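Side-chain contacts in periplasmic binding protein (Sulfurospirillum deleyianum, PDB 4PAG), which probably captures a solute in the periplasm for an ABC transporter and binds histidine in a pocket: residues A[33-38]-A[307-312]; A[220-225]-A[248-253]; A[91-96]-A[107-112]. One frame throughout, in Å; residues are numbered along the deposited sequence.

Interaction 1: residues A[33-38]-A[307-312]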
HETATM    1  N   MSE A  33      -1.838  -7.189  -4.976  1.00 15.20           N
HETATM    2  CA  MSE A  33      -2.768  -6.800  -6.040  1.00 17.59           C
HETATM    3  C   MSE A  33      -3.186  -7.994  -6.873  1.00 16.68           C
HETATM    4  O   MSE A  33      -4.360  -8.137  -7.238  1.00 15.85           O
HETATM    5  CB  MSE A  33      -2.069  -5.738  -6.883  1.00 19.79           C
HETATM    6  CG  MSE A  33      -2.933  -5.227  -8.024  1.00 23.01           C
HETATM    7 SE   MSE A  33      -2.181  -3.526  -8.685  1.00 30.46          SE
HETATM    8  CE  MSE A  33      -0.268  -3.955  -8.743  1.00 24.87           C
ATOM      9  N   ILE A  34      -2.237  -8.870  -7.180  1.00 16.61           N
ATOM     10  CA  ILE A  34      -2.570 -10.104  -7.898  1.00 17.25           C
ATOM     11  C   ILE A  34      -3.537 -10.942  -7.060  1.00 16.13           C
ATOM     12  O   ILE A  34      -4.471 -11.541  -7.601  1.00 15.73           O
ATOM     13  CB  ILE A  34      -1.320 -10.934  -8.241  1.00 17.58           C
ATOM     14  CG1 ILE A  34      -0.426 -10.175  -9.231  1.00 18.43           C
ATOM     15  CG2 ILE A  34      -1.720 -12.282  -8.834  1.00 17.94           C
ATOM     16  CD1 ILE A  34       0.969 -10.759  -9.392  1.00 17.97           C
ATOM     17  N   TYR A  35      -3.323 -10.971  -5.743  1.00 15.73           N
ATOM     18  CA  TYR A  35      -4.204 -11.729  -4.855  1.00 15.42           C
ATOM     19  C   TYR A  35      -5.675 -11.354  -5.063  1.00 14.81           C
ATOM     20  O   TYR A  35      -6.518 -12.228  -5.238  1.00 14.88           O
ATOM     21  CB  TYR A  35      -3.834 -11.580  -3.363  1.00 14.54           C
ATOM     22  CG  TYR A  35      -4.899 -12.232  -2.534  1.00 15.22           C
ATOM     23  CD1 TYR A  35      -4.894 -13.606  -2.317  1.00 15.04           C
ATOM     24  CD2 TYR A  35      -5.984 -11.500  -2.076  1.00 14.80           C
ATOM     25  CE1 TYR A  35      -5.928 -14.225  -1.632  1.00 16.61           C
ATOM     26  CE2 TYR A  35      -7.019 -12.104  -1.399  1.00 15.81           C
ATOM     27  CZ  TYR A  35      -6.989 -13.462  -1.172  1.00 17.40           C
ATOM     28  OH  TYR A  35      -8.024 -14.046  -0.481  1.00 17.32           O
ATOM     29  N   VAL A  36      -5.983 -10.059  -5.030  1.00 13.86           N
ATOM     30  CA  VAL A  36      -7.379  -9.631  -5.098  1.00 14.11           C
ATOM     31  C   VAL A  36      -7.994  -9.828  -6.488  1.00 15.18           C
ATOM     32  O   VAL A  36      -9.202  -9.915  -6.601  1.00 14.37           O
ATOM     33  CB  VAL A  36      -7.611  -8.181  -4.578  1.00 14.53           C
ATOM     34  CG1 VAL A  36      -7.412  -8.126  -3.067  1.00 14.62           C
ATOM     35  CG2 VAL A  36      -6.732  -7.167  -5.289  1.00 14.19           C
ATOM     36  N   ILE A  37      -7.170  -9.908  -7.536  1.00 16.34           N
ATOM     37  CA  ILE A  37      -7.668 -10.258  -8.866  1.00 16.33           C
ATOM     38  C   ILE A  37      -7.937 -11.769  -8.914  1.00 17.84           C
ATOM     39  O   ILE A  37      -9.065 -12.198  -9.165  1.00 19.63           O
ATOM     40  CB  ILE A  37      -6.701  -9.821  -9.987  1.00 17.08           C
ATOM     41  CG1 ILE A  37      -6.561  -8.299  -9.998  1.00 17.15           C
ATOM     42  CG2 ILE A  37      -7.194 -10.300 -11.355  1.00 17.51           C
ATOM     43  CD1 ILE A  37      -5.410  -7.805 -10.847  1.00 18.14           C
ATOM     44  N   ASP A  38      -6.909 -12.570  -8.651  1.00 16.77           N
ATOM     45  CA  ASP A  38      -7.062 -14.028  -8.579  1.00 19.09           C
ATOM     46  C   ASP A  38      -5.794 -14.631  -7.986  1.00 19.57           C
ATOM     47  O   ASP A  38      -4.717 -14.495  -8.560  1.00 18.63           O
ATOM     48  CB  ASP A  38      -7.320 -14.607  -9.979  1.00 20.37           C
ATOM     49  CG  ASP A  38      -7.558 -16.106  -9.971  1.00 23.54           C
ATOM     50  OD1 ASP A  38      -7.817 -16.694  -8.898  1.00 26.10           O
ATOM     51  OD2 ASP A  38      -7.478 -16.708 -11.056  1.00 27.93           O
ATOM     52  N   LEU A 307     -16.029  -6.224  -1.966  1.00 14.03           N
ATOM     53  CA  LEU A 307     -15.626  -6.416  -3.359  1.00 14.40           C
ATOM     54  C   LEU A 307     -14.205  -6.960  -3.459  1.00 14.78           C
ATOM     55  O   LEU A 307     -13.962  -7.962  -4.153  1.00 14.94           O
ATOM     56  CB  LEU A 307     -15.751  -5.104  -4.140  1.00 14.80           C
ATOM     57  CG  LEU A 307     -15.287  -5.142  -5.602  1.00 15.37           C
ATOM     58  CD1 LEU A 307     -16.132  -6.120  -6.411  1.00 15.54           C
ATOM     59  CD2 LEU A 307     -15.328  -3.761  -6.227  1.00 16.23           C
ATOM     60  N   PHE A 308     -13.267  -6.319  -2.764  1.00 14.11           N
ATOM     61  CA  PHE A 308     -11.848  -6.700  -2.879  1.00 14.35           C
ATOM     62  C   PHE A 308     -11.517  -8.032  -2.216  1.00 14.18           C
ATOM     63  O   PHE A 308     -10.735  -8.804  -2.764  1.00 16.09           O
ATOM     64  CB  PHE A 308     -10.916  -5.581  -2.373  1.00 15.09           C
ATOM     65  CG  PHE A 308     -10.723  -4.475  -3.368  1.00 14.39           C
ATOM     66  CD1 PHE A 308     -11.714  -3.539  -3.573  1.00 14.85           C
ATOM     67  CD2 PHE A 308      -9.570  -4.408  -4.145  1.00 14.68           C
ATOM     68  CE1 PHE A 308     -11.561  -2.531  -4.512  1.00 15.13           C
ATOM     69  CE2 PHE A 308      -9.407  -3.401  -5.078  1.00 15.09           C
ATOM     70  CZ  PHE A 308     -10.406  -2.460  -5.267  1.00 14.48           C
ATOM     71  N   PHE A 309     -12.120  -8.315  -1.062  1.00 14.78           N
ATOM     72  CA  PHE A 309     -11.784  -9.511  -0.287  1.00 15.48           C
ATOM     73  C   PHE A 309     -12.910 -10.542  -0.212  1.00 16.20           C
ATOM     74  O   PHE A 309     -12.674 -11.671   0.205  1.00 18.80           O
ATOM     75  CB  PHE A 309     -11.316  -9.120   1.124  1.00 15.73           C
ATOM     76  CG  PHE A 309     -10.010  -8.373   1.136  1.00 16.45           C
ATOM     77  CD1 PHE A 309      -8.816  -9.047   0.897  1.00 15.96           C
ATOM     78  CD2 PHE A 309      -9.967  -7.002   1.359  1.00 17.70           C
ATOM     79  CE1 PHE A 309      -7.607  -8.365   0.887  1.00 16.36           C
ATOM     80  CE2 PHE A 309      -8.759  -6.319   1.352  1.00 17.37           C
ATOM     81  CZ  PHE A 309      -7.577  -7.001   1.115  1.00 16.89           C
ATOM     82  N   GLY A 310     -14.122 -10.169  -0.622  1.00 15.89           N
ATOM     83  CA  GLY A 310     -15.266 -11.068  -0.511  1.00 18.24           C
ATOM     84  C   GLY A 310     -15.680 -11.287   0.933  1.00 19.24           C
ATOM     85  O   GLY A 310     -16.188 -12.351   1.277  1.00 21.50           O
ATOM     86  N   VAL A 311     -15.463 -10.280   1.778  1.00 20.40           N
ATOM     87  CA  VAL A 311     -15.670 -10.408   3.217  1.00 21.85           C
ATOM     88  C   VAL A 311     -16.700  -9.394   3.702  1.00 21.58           C
ATOM     89  O   VAL A 311     -16.605  -8.209   3.387  1.00 18.13           O
ATOM     90  CB  VAL A 311     -14.354 -10.207   3.984  1.00 23.68           C
ATOM     91  CG1 VAL A 311     -14.602 -10.136   5.484  1.00 26.94           C
ATOM     92  CG2 VAL A 311     -13.388 -11.341   3.664  1.00 23.79           C
ATOM     93  N   GLU A 312     -17.677  -9.880   4.463  1.00 21.50           N
ATOM     94  CA  GLU A 312     -18.703  -9.039   5.082  1.00 22.36           C
ATOM     95  C   GLU A 312     -18.246  -8.684   6.472  1.00 22.92           C
ATOM     96  O   GLU A 312     -17.848  -9.559   7.231  1.00 25.84           O
ATOM     97  CB  GLU A 312     -20.013  -9.807   5.205  1.00 26.71           C
ATOM     98  CG  GLU A 312     -20.619 -10.186   3.874  1.00 29.61           C
ATOM     99  CD  GLU A 312     -21.261  -9.006   3.182  1.00 36.27           C
ATOM    100  OE1 GLU A 312     -21.560  -7.995   3.862  1.00 40.94           O
ATOM    101  OE2 GLU A 312     -21.471  -9.099   1.959  1.00 39.95           O
TER
HETATM  102  O   HOH W   1     -10.119 -12.671   0.343  1.00 21.84           O
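V36 is the bump of this contact: it points from helix 28-37 toward helix 297-309 and enters the notch between the rings of F308 and F309. Its two methyls divide the work. CG1, anti to the carbonyl carbon of its own residue (chi1 -70°), lies 3.4 Å from the carbonyl O of F308 and 4.0 Å from CE1 of F309. CG2 turns the other way and meets the rim of the F308 ring near the ring plane, at 4.1 Å from CD2. The floor of the notch is therefore backbone and its walls are aromatic. F304 stacks on the F308 ring, and F275 and L147 of helix 141-163 touch both V36 and F308. R143 also ties the two helices together, through hydrogen bonds to the O of V36 and the O of L307.

The preceding residue, Y35, meets the neighbouring carbon of the F309 ring. Its CB does not aim at helix 297-309, but with CG anti to the backbone N (chi1 172°) the ring swings over until CE2 is 4.2 Å from CD1 of F309, the two rings meeting obliquely. A water bridges the hydroxyl of Y35 and the backbone O of F309: it accepts from the OH at 2.6 Å and donates to the O at 2.7 Å. The same hydroxyl is hydrogen-bonded to the backbone N of S62, which helps fix the ring. The side chains thus meet through carbon alone, with CG1 of V36 also resting on the F308 carbonyl, while the water is the polar link and lends a partner to the backbone O of F309.

Interaction 2: residues A[220-225]-A[248-253]; sequences EQIILY and AVLKAV
I223 lies along the flank of helix 219-225 and meets two successive residues of the segment 248-253, V249 and L250. From its CB, which is directed neither at nor from the partner, the longer branch leaves anti to the carbonyl carbon (chi1 -68°) and runs on extended. CG1 is the first atom to touch: it is 3.8 Å from CG1 of V249 and 4.2 Å from CD2 of L250, so it is shared between the two. At the tip, CD1 keeps to V249 alone, again 3.8 Å from its CG1, and that one valine methyl covers both outer carbons of the isoleucine. The two side chains cross at about a right angle.

L250 fits in beside them. Its CD2 rests against the helix backbone, 3.9 Å from CA of I223 and 4.1 Å from O of I222, while CD1 reaches CG2 of I222 at 4.1 Å. The forked end of the leucine thus straddles the step between two consecutive helix residues; the side chains meet through carbon alone, and CD2 also lies on the backbone carbonyl of I222.

L250 stands at the N-cap position of helix 251-254, just after a short 3-10 segment. It also rests on I230 of strand 229-232, as A252 does, while I222 packs on L182 and V217. The contact accordingly brings helix 219-225 against the start of helix 251-254, beside the parallel sheet that contains strands 172-176, 229-232 and 258-260.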
ATOM      1  N   GLU A 220      12.653  16.677  19.675  1.00 19.29           N
ATOM      2  CA  GLU A 220      12.671  18.131  19.691  1.00 21.84           C
ATOM      3  C   GLU A 220      12.185  18.704  18.349  1.00 17.98           C
ATOM      4  O   GLU A 220      11.469  19.702  18.306  1.00 18.32           O
ATOM      5  CB  GLU A 220      14.078  18.618  20.068  1.00 25.45           C
ATOM      6  CG  GLU A 220      14.469  18.336  21.531  1.00 30.97           C
ATOM      7  CD  GLU A 220      14.659  16.846  21.900  1.00 36.32           C
ATOM      8  OE1 GLU A 220      15.079  16.016  21.041  1.00 30.79           O
ATOM      9  OE2 GLU A 220      14.397  16.501  23.083  1.00 43.52           O
ATOM     10  N   GLN A 221      12.541  18.029  17.261  1.00 17.23           N
ATOM     11  CA  GLN A 221      12.088  18.396  15.923  1.00 16.85           C
ATOM     12  C   GLN A 221      10.576  18.197  15.727  1.00 16.22           C
ATOM     13  O   GLN A 221       9.913  19.006  15.077  1.00 16.28           O
ATOM     14  CB  GLN A 221      12.842  17.574  14.880  1.00 16.81           C
ATOM     15  CG  GLN A 221      12.571  18.021  13.454  1.00 18.79           C
ATOM     16  CD  GLN A 221      13.023  19.445  13.228  1.00 18.23           C
ATOM     17  OE1 GLN A 221      14.189  19.750  13.413  1.00 19.87           O
ATOM     18  NE2 GLN A 221      12.107  20.321  12.846  1.00 19.55           N
ATOM     19  N   ILE A 222      10.039  17.116  16.279  1.00 15.71           N
ATOM     20  CA  ILE A 222       8.593  16.847  16.195  1.00 17.36           C
ATOM     21  C   ILE A 222       7.808  17.945  16.920  1.00 17.14           C
ATOM     22  O   ILE A 222       6.793  18.428  16.417  1.00 15.82           O
ATOM     23  CB  ILE A 222       8.239  15.460  16.760  1.00 18.17           C
ATOM     24  CG1 ILE A 222       8.908  14.368  15.917  1.00 18.03           C
ATOM     25  CG2 ILE A 222       6.724  15.262  16.796  1.00 18.11           C
ATOM     26  CD1 ILE A 222       8.990  13.010  16.585  1.00 19.17           C
ATOM     27  N   ILE A 223       8.295  18.350  18.090  1.00 17.59           N
ATOM     28  CA  ILE A 223       7.706  19.488  18.803  1.00 17.33           C
ATOM     29  C   ILE A 223       7.687  20.733  17.920  1.00 17.43           C
ATOM     30  O   ILE A 223       6.664  21.424  17.848  1.00 18.56           O
ATOM     31  CB  ILE A 223       8.451  19.797  20.117  1.00 18.52           C
ATOM     32  CG1 ILE A 223       8.247  18.668  21.122  1.00 20.25           C
ATOM     33  CG2 ILE A 223       7.979  21.128  20.707  1.00 19.05           C
ATOM     34  CD1 ILE A 223       9.090  18.810  22.374  1.00 24.07           C
ATOM     35  N   LEU A 224       8.802  21.020  17.249  1.00 17.42           N
ATOM     36  CA  LEU A 224       8.876  22.183  16.354  1.00 19.27           C
ATOM     37  C   LEU A 224       7.867  22.086  15.224  1.00 17.87           C
ATOM     38  O   LEU A 224       7.225  23.076  14.887  1.00 17.85           O
ATOM     39  CB  LEU A 224      10.283  22.361  15.767  1.00 20.36           C
ATOM     40  CG  LEU A 224      11.348  22.848  16.740  1.00 22.36           C
ATOM     41  CD1 LEU A 224      12.729  22.730  16.112  1.00 23.81           C
ATOM     42  CD2 LEU A 224      11.074  24.285  17.183  1.00 24.67           C
ATOM     43  N   TYR A 225       7.720  20.890  14.653  1.00 16.61           N
ATOM     44  CA  TYR A 225       6.787  20.677  13.558  1.00 16.26           C
ATOM     45  C   TYR A 225       5.322  20.910  13.966  1.00 16.83           C
ATOM     46  O   TYR A 225       4.502  21.282  13.126  1.00 16.23           O
ATOM     47  CB  TYR A 225       6.960  19.273  12.952  1.00 15.73           C
ATOM     48  CG  TYR A 225       8.182  19.059  12.058  1.00 15.65           C
ATOM     49  CD1 TYR A 225       8.743  20.102  11.315  1.00 17.07           C
ATOM     50  CD2 TYR A 225       8.732  17.781  11.902  1.00 16.32           C
ATOM     51  CE1 TYR A 225       9.837  19.888  10.482  1.00 17.58           C
ATOM     52  CE2 TYR A 225       9.824  17.553  11.063  1.00 17.08           C
ATOM     53  CZ  TYR A 225      10.374  18.608  10.361  1.00 18.52           C
ATOM     54  OH  TYR A 225      11.456  18.396   9.525  1.00 18.93           O
ATOM     55  N   ALA A 248       2.821  14.638  25.919  1.00 16.99           N
ATOM     56  CA  ALA A 248       1.680  15.517  26.177  1.00 18.06           C
ATOM     57  C   ALA A 248       1.955  16.984  25.829  1.00 15.03           C
ATOM     58  O   ALA A 248       1.036  17.786  25.813  1.00 16.71           O
ATOM     59  CB  ALA A 248       1.244  15.395  27.633  1.00 21.85           C
ATOM     60  N   VAL A 249       3.212  17.343  25.573  1.00 15.75           N
ATOM     61  CA  VAL A 249       3.528  18.677  25.045  1.00 17.82           C
ATOM     62  C   VAL A 249       2.863  18.938  23.685  1.00 15.58           C
ATOM     63  O   VAL A 249       2.590  20.081  23.333  1.00 16.01           O
ATOM     64  CB  VAL A 249       5.056  18.912  24.946  1.00 21.20           C
ATOM     65  CG1 VAL A 249       5.722  17.976  23.943  1.00 21.73           C
ATOM     66  CG2 VAL A 249       5.340  20.344  24.561  1.00 25.35           C
ATOM     67  N   LEU A 250       2.604  17.877  22.928  1.00 15.43           N
ATOM     68  CA  LEU A 250       2.051  18.011  21.586  1.00 16.21           C
ATOM     69  C   LEU A 250       0.541  18.236  21.609  1.00 15.88           C
ATOM     70  O   LEU A 250      -0.193  17.500  22.273  1.00 15.03           O
ATOM     71  CB  LEU A 250       2.355  16.753  20.779  1.00 16.09           C
ATOM     72  CG  LEU A 250       3.831  16.442  20.520  1.00 18.83           C
ATOM     73  CD1 LEU A 250       3.969  15.107  19.809  1.00 19.93           C
ATOM     74  CD2 LEU A 250       4.494  17.535  19.697  1.00 20.63           C
ATOM     75  N   LYS A 251       0.075  19.230  20.857  1.00 16.99           N
ATOM     76  CA  LYS A 251      -1.360  19.517  20.771  1.00 19.45           C
ATOM     77  C   LYS A 251      -2.140  18.328  20.182  1.00 17.44           C
ATOM     78  O   LYS A 251      -3.258  18.056  20.596  1.00 15.67           O
ATOM     79  CB  LYS A 251      -1.633  20.786  19.953  1.00 24.05           C
ATOM     80  CG  LYS A 251      -0.974  22.057  20.487  1.00 32.73           C
ATOM     81  CD  LYS A 251      -1.752  22.732  21.617  1.00 40.86           C
ATOM     82  CE  LYS A 251      -1.090  24.051  22.018  1.00 45.48           C
ATOM     83  NZ  LYS A 251      -1.800  24.839  23.080  1.00 41.00           N
ATOM     84  N   ALA A 252      -1.555  17.618  19.219  1.00 17.05           N
ATOM     85  CA  ALA A 252      -2.210  16.445  18.655  1.00 16.91           C
ATOM     86  C   ALA A 252      -2.497  15.417  19.750  1.00 17.02           C
ATOM     87  O   ALA A 252      -3.543  14.767  19.733  1.00 17.97           O
ATOM     88  CB  ALA A 252      -1.364  15.828  17.548  1.00 16.66           C
ATOM     89  N   VAL A 253      -1.578  15.292  20.707  1.00 15.96           N
ATOM     90  CA  VAL A 253      -1.725  14.332  21.797  1.00 16.56           C
ATOM     91  C   VAL A 253      -2.805  14.805  22.777  1.00 16.56           C
ATOM     92  O   VAL A 253      -3.655  14.015  23.189  1.00 16.20           O
ATOM     93  CB  VAL A 253      -0.377  14.061  22.501  1.00 16.91           C
ATOM     94  CG1 VAL A 253      -0.571  13.273  23.790  1.00 19.27           C
ATOM     95  CG2 VAL A 253       0.563  13.323  21.556  1.00 16.00           C
TER

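Interaction 3: residues A[91-96]-A[107-112]; sequences DVIITW and KDLARI
L109 sends its two methyls to two residues of strand 92-96, one to each. CG stands anti to the carbonyl carbon (chi1 -74°), and the chain extends from the helix toward the strand before it forks. CD1 meets CG2 of T95 at 3.9 Å, the two side chains reaching for each other tip to tip. CD2 lies 3.9 Å from CD1 of I93, but here the approach differs: leucine and isoleucine run antiparallel alongside each other, with their end methyls touching. I93 and T95, two apart on the strand, both point at the helix, and the hydroxyl of T95 makes a weak hydrogen bond to the O of L117 while its methyl serves the apolar interface. I112, one turn beyond L109, adds a looser touch, its CG2 4.5 Å from CD1 of I93.

Strand and helix axes run almost exactly antiparallel, at 178°, and 11.7 Å apart. This is the first half of a beta-alpha-beta crossover, strand 92-96 to helix 99-112 to strand 116-119. Strand 92-96 is central in its three-stranded parallel sheet; L109 also packs on A116 of strand 116-119, and helix 82-88 closes in through I85 on I93 and L82 on I112.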
ATOM      1  N   ASP A  91       4.772 -18.230 -15.702  1.00 24.96           N
ATOM      2  CA  ASP A  91       4.598 -17.817 -17.111  1.00 25.30           C
ATOM      3  C   ASP A  91       5.053 -16.373 -17.325  1.00 25.27           C
ATOM      4  O   ASP A  91       5.536 -16.008 -18.396  1.00 26.82           O
ATOM      5  CB  ASP A  91       3.135 -17.953 -17.546  1.00 29.57           C
ATOM      6  CG  ASP A  91       2.613 -19.380 -17.432  1.00 33.18           C
ATOM      7  OD1 ASP A  91       3.364 -20.312 -17.770  1.00 41.83           O
ATOM      8  OD2 ASP A  91       1.452 -19.571 -17.003  1.00 33.38           O
ATOM      9  N   VAL A  92       4.879 -15.546 -16.301  1.00 23.69           N
ATOM     10  CA  VAL A  92       5.278 -14.147 -16.371  1.00 20.81           C
ATOM     11  C   VAL A  92       5.569 -13.634 -14.958  1.00 19.47           C
ATOM     12  O   VAL A  92       5.028 -14.160 -13.979  1.00 17.85           O
ATOM     13  CB  VAL A  92       4.190 -13.300 -17.078  1.00 21.09           C
ATOM     14  CG1 VAL A  92       2.923 -13.225 -16.237  1.00 21.73           C
ATOM     15  CG2 VAL A  92       4.703 -11.908 -17.415  1.00 19.84           C
ATOM     16  N   ILE A  93       6.455 -12.646 -14.866  1.00 18.73           N
ATOM     17  CA  ILE A  93       6.749 -11.954 -13.613  1.00 19.21           C
ATOM     18  C   ILE A  93       6.275 -10.510 -13.770  1.00 18.14           C
ATOM     19  O   ILE A  93       6.542  -9.872 -14.782  1.00 18.20           O
ATOM     20  CB  ILE A  93       8.259 -11.971 -13.294  1.00 21.13           C
ATOM     21  CG1 ILE A  93       8.738 -13.412 -13.090  1.00 23.28           C
ATOM     22  CG2 ILE A  93       8.566 -11.125 -12.056  1.00 21.19           C
ATOM     23  CD1 ILE A  93      10.240 -13.548 -12.966  1.00 24.60           C
ATOM     24  N   ILE A  94       5.545 -10.016 -12.780  1.00 18.03           N
ATOM     25  CA  ILE A  94       5.090  -8.647 -12.765  1.00 17.46           C
ATOM     26  C   ILE A  94       5.940  -7.901 -11.745  1.00 17.43           C
ATOM     27  O   ILE A  94       6.021  -8.314 -10.591  1.00 19.08           O
ATOM     28  CB  ILE A  94       3.606  -8.542 -12.363  1.00 17.73           C
ATOM     29  CG1 ILE A  94       2.721  -9.462 -13.219  1.00 19.95           C
ATOM     30  CG2 ILE A  94       3.140  -7.104 -12.467  1.00 16.87           C
ATOM     31  CD1 ILE A  94       2.726  -9.160 -14.703  1.00 21.35           C
ATOM     32  N   THR A  95       6.572  -6.810 -12.169  1.00 17.10           N
ATOM     33  CA  THR A  95       7.444  -6.046 -11.284  1.00 17.07           C
ATOM     34  C   THR A  95       6.932  -4.645 -10.966  1.00 18.12           C
ATOM     35  O   THR A  95       6.032  -4.115 -11.627  1.00 18.52           O
ATOM     36  CB  THR A  95       8.881  -5.941 -11.835  1.00 17.54           C
ATOM     37  OG1 THR A  95       8.937  -4.982 -12.896  1.00 18.70           O
ATOM     38  CG2 THR A  95       9.363  -7.279 -12.341  1.00 18.03           C
ATOM     39  N   TRP A  96       7.538  -4.066  -9.934  1.00 16.74           N
ATOM     40  CA  TRP A  96       7.230  -2.723  -9.454  1.00 17.23           C
ATOM     41  C   TRP A  96       8.116  -1.708 -10.197  1.00 17.29           C
ATOM     42  O   TRP A  96       9.330  -1.726 -10.062  1.00 18.51           O
ATOM     43  CB  TRP A  96       7.471  -2.725  -7.942  1.00 16.97           C
ATOM     44  CG  TRP A  96       7.192  -1.482  -7.173  1.00 17.90           C
ATOM     45  CD1 TRP A  96       6.663  -0.310  -7.626  1.00 18.59           C
ATOM     46  CD2 TRP A  96       7.398  -1.317  -5.770  1.00 17.76           C
ATOM     47  NE1 TRP A  96       6.554   0.587  -6.587  1.00 18.58           N
ATOM     48  CE2 TRP A  96       7.005  -0.009  -5.439  1.00 18.99           C
ATOM     49  CE3 TRP A  96       7.914  -2.143  -4.767  1.00 19.06           C
ATOM     50  CZ2 TRP A  96       7.087   0.489  -4.138  1.00 19.09           C
ATOM     51  CZ3 TRP A  96       7.992  -1.651  -3.472  1.00 19.16           C
ATOM     52  CH2 TRP A  96       7.588  -0.343  -3.173  1.00 19.81           C
ATOM     53  N   LYS A 107      18.591  -6.063 -13.926  1.00 26.65           N
ATOM     54  CA  LYS A 107      19.775  -6.933 -13.859  1.00 30.69           C
ATOM     55  C   LYS A 107      19.400  -8.391 -13.585  1.00 28.30           C
ATOM     56  O   LYS A 107      19.768  -9.291 -14.343  1.00 28.81           O
ATOM     57  CB  LYS A 107      20.721  -6.495 -12.735  1.00 34.88           C
ATOM     58  CG  LYS A 107      21.472  -5.188 -12.922  1.00 42.01           C
ATOM     59  CD  LYS A 107      22.578  -5.082 -11.864  1.00 52.89           C
ATOM     60  CE  LYS A 107      22.766  -3.674 -11.309  1.00 56.69           C
ATOM     61  NZ  LYS A 107      23.326  -2.713 -12.303  1.00 56.76           N
ATOM     62  N   ASP A 108      18.683  -8.617 -12.488  1.00 28.61           N
ATOM     63  CA  ASP A 108      18.357  -9.976 -12.044  1.00 30.01           C
ATOM     64  C   ASP A 108      17.384 -10.696 -12.974  1.00 31.30           C
ATOM     65  O   ASP A 108      17.469 -11.917 -13.142  1.00 28.76           O
ATOM     66  CB  ASP A 108      17.762  -9.957 -10.631  1.00 29.65           C
ATOM     67  CG  ASP A 108      18.765  -9.542  -9.572  1.00 31.14           C
ATOM     68  OD1 ASP A 108      19.971  -9.438  -9.875  1.00 34.53           O
ATOM     69  OD2 ASP A 108      18.338  -9.317  -8.420  1.00 29.28           O
ATOM     70  N   LEU A 109      16.441  -9.954 -13.548  1.00 28.86           N
ATOM     71  CA  LEU A 109      15.499 -10.537 -14.504  1.00 27.95           C
ATOM     72  C   LEU A 109      16.215 -11.053 -15.750  1.00 29.23           C
ATOM     73  O   LEU A 109      15.813 -12.070 -16.309  1.00 29.70           O
ATOM     74  CB  LEU A 109      14.434  -9.525 -14.922  1.00 27.64           C
ATOM     75  CG  LEU A 109      13.336  -9.172 -13.914  1.00 27.21           C
ATOM     76  CD1 LEU A 109      12.497  -8.059 -14.517  1.00 28.71           C
ATOM     77  CD2 LEU A 109      12.469 -10.361 -13.526  1.00 27.65           C
ATOM     78  N   ALA A 110      17.263 -10.352 -16.181  1.00 30.79           N
ATOM     79  CA  ALA A 110      18.078 -10.797 -17.316  1.00 30.74           C
ATOM     80  C   ALA A 110      18.690 -12.164 -17.021  1.00 33.00           C
ATOM     81  O   ALA A 110      18.687 -13.061 -17.858  1.00 37.44           O
ATOM     82  CB  ALA A 110      19.170  -9.785 -17.620  1.00 28.92           C
ATOM     83  N   ARG A 111      19.201 -12.307 -15.809  1.00 33.77           N
ATOM     84  CA  ARG A 111      19.775 -13.562 -15.348  1.00 38.70           C
ATOM     85  C   ARG A 111      18.755 -14.701 -15.344  1.00 38.05           C
ATOM     86  O   ARG A 111      19.068 -15.816 -15.757  1.00 40.40           O
ATOM     87  CB  ARG A 111      20.339 -13.345 -13.953  1.00 39.42           C
ATOM     88  CG  ARG A 111      20.987 -14.548 -13.317  1.00 38.99           C
ATOM     89  CD  ARG A 111      21.550 -14.118 -11.986  1.00 36.84           C
ATOM     90  NE  ARG A 111      21.802 -15.249 -11.116  1.00 38.92           N
ATOM     91  CZ  ARG A 111      22.170 -15.137  -9.845  1.00 43.80           C
ATOM     92  NH1 ARG A 111      22.332 -13.934  -9.293  1.00 43.90           N
ATOM     93  NH2 ARG A 111      22.377 -16.231  -9.126  1.00 45.29           N
ATOM     94  N   ILE A 112      17.541 -14.396 -14.891  1.00 39.72           N
ATOM     95  CA  ILE A 112      16.447 -15.366 -14.784  1.00 43.69           C
ATOM     96  C   ILE A 112      15.898 -15.789 -16.142  1.00 38.62           C
ATOM     97  O   ILE A 112      15.564 -16.958 -16.331  1.00 38.31           O
ATOM     98  CB  ILE A 112      15.286 -14.794 -13.927  1.00 49.88           C
ATOM     99  CG1 ILE A 112      15.708 -14.683 -12.461  1.00 56.64           C
ATOM    100  CG2 ILE A 112      14.028 -15.645 -14.034  1.00 53.84           C
ATOM    101  CD1 ILE A 112      16.209 -15.976 -11.853  1.00 58.78           C
TER

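In the fold
Along the chain, interaction 3 closes before interaction 2 opens, and both fall between the distant segments joined in interaction 1, which brings helix 28-37 together with helix 297-309 near the C-terminus. Interaction 2 packs beside the sheet of strand 229-232, whereas interaction 3 includes strand 92-96 of another sheet, and their centres are 45 Å apart on opposite sides of the chain's centre. Interaction 1 lies closer to the middle, with its centre 25 Å from that of interaction 3 and 39 Å from that of interaction 2. This spread is consistent with the two-lobed build of periplasmic binding proteins, each lobe having its own core.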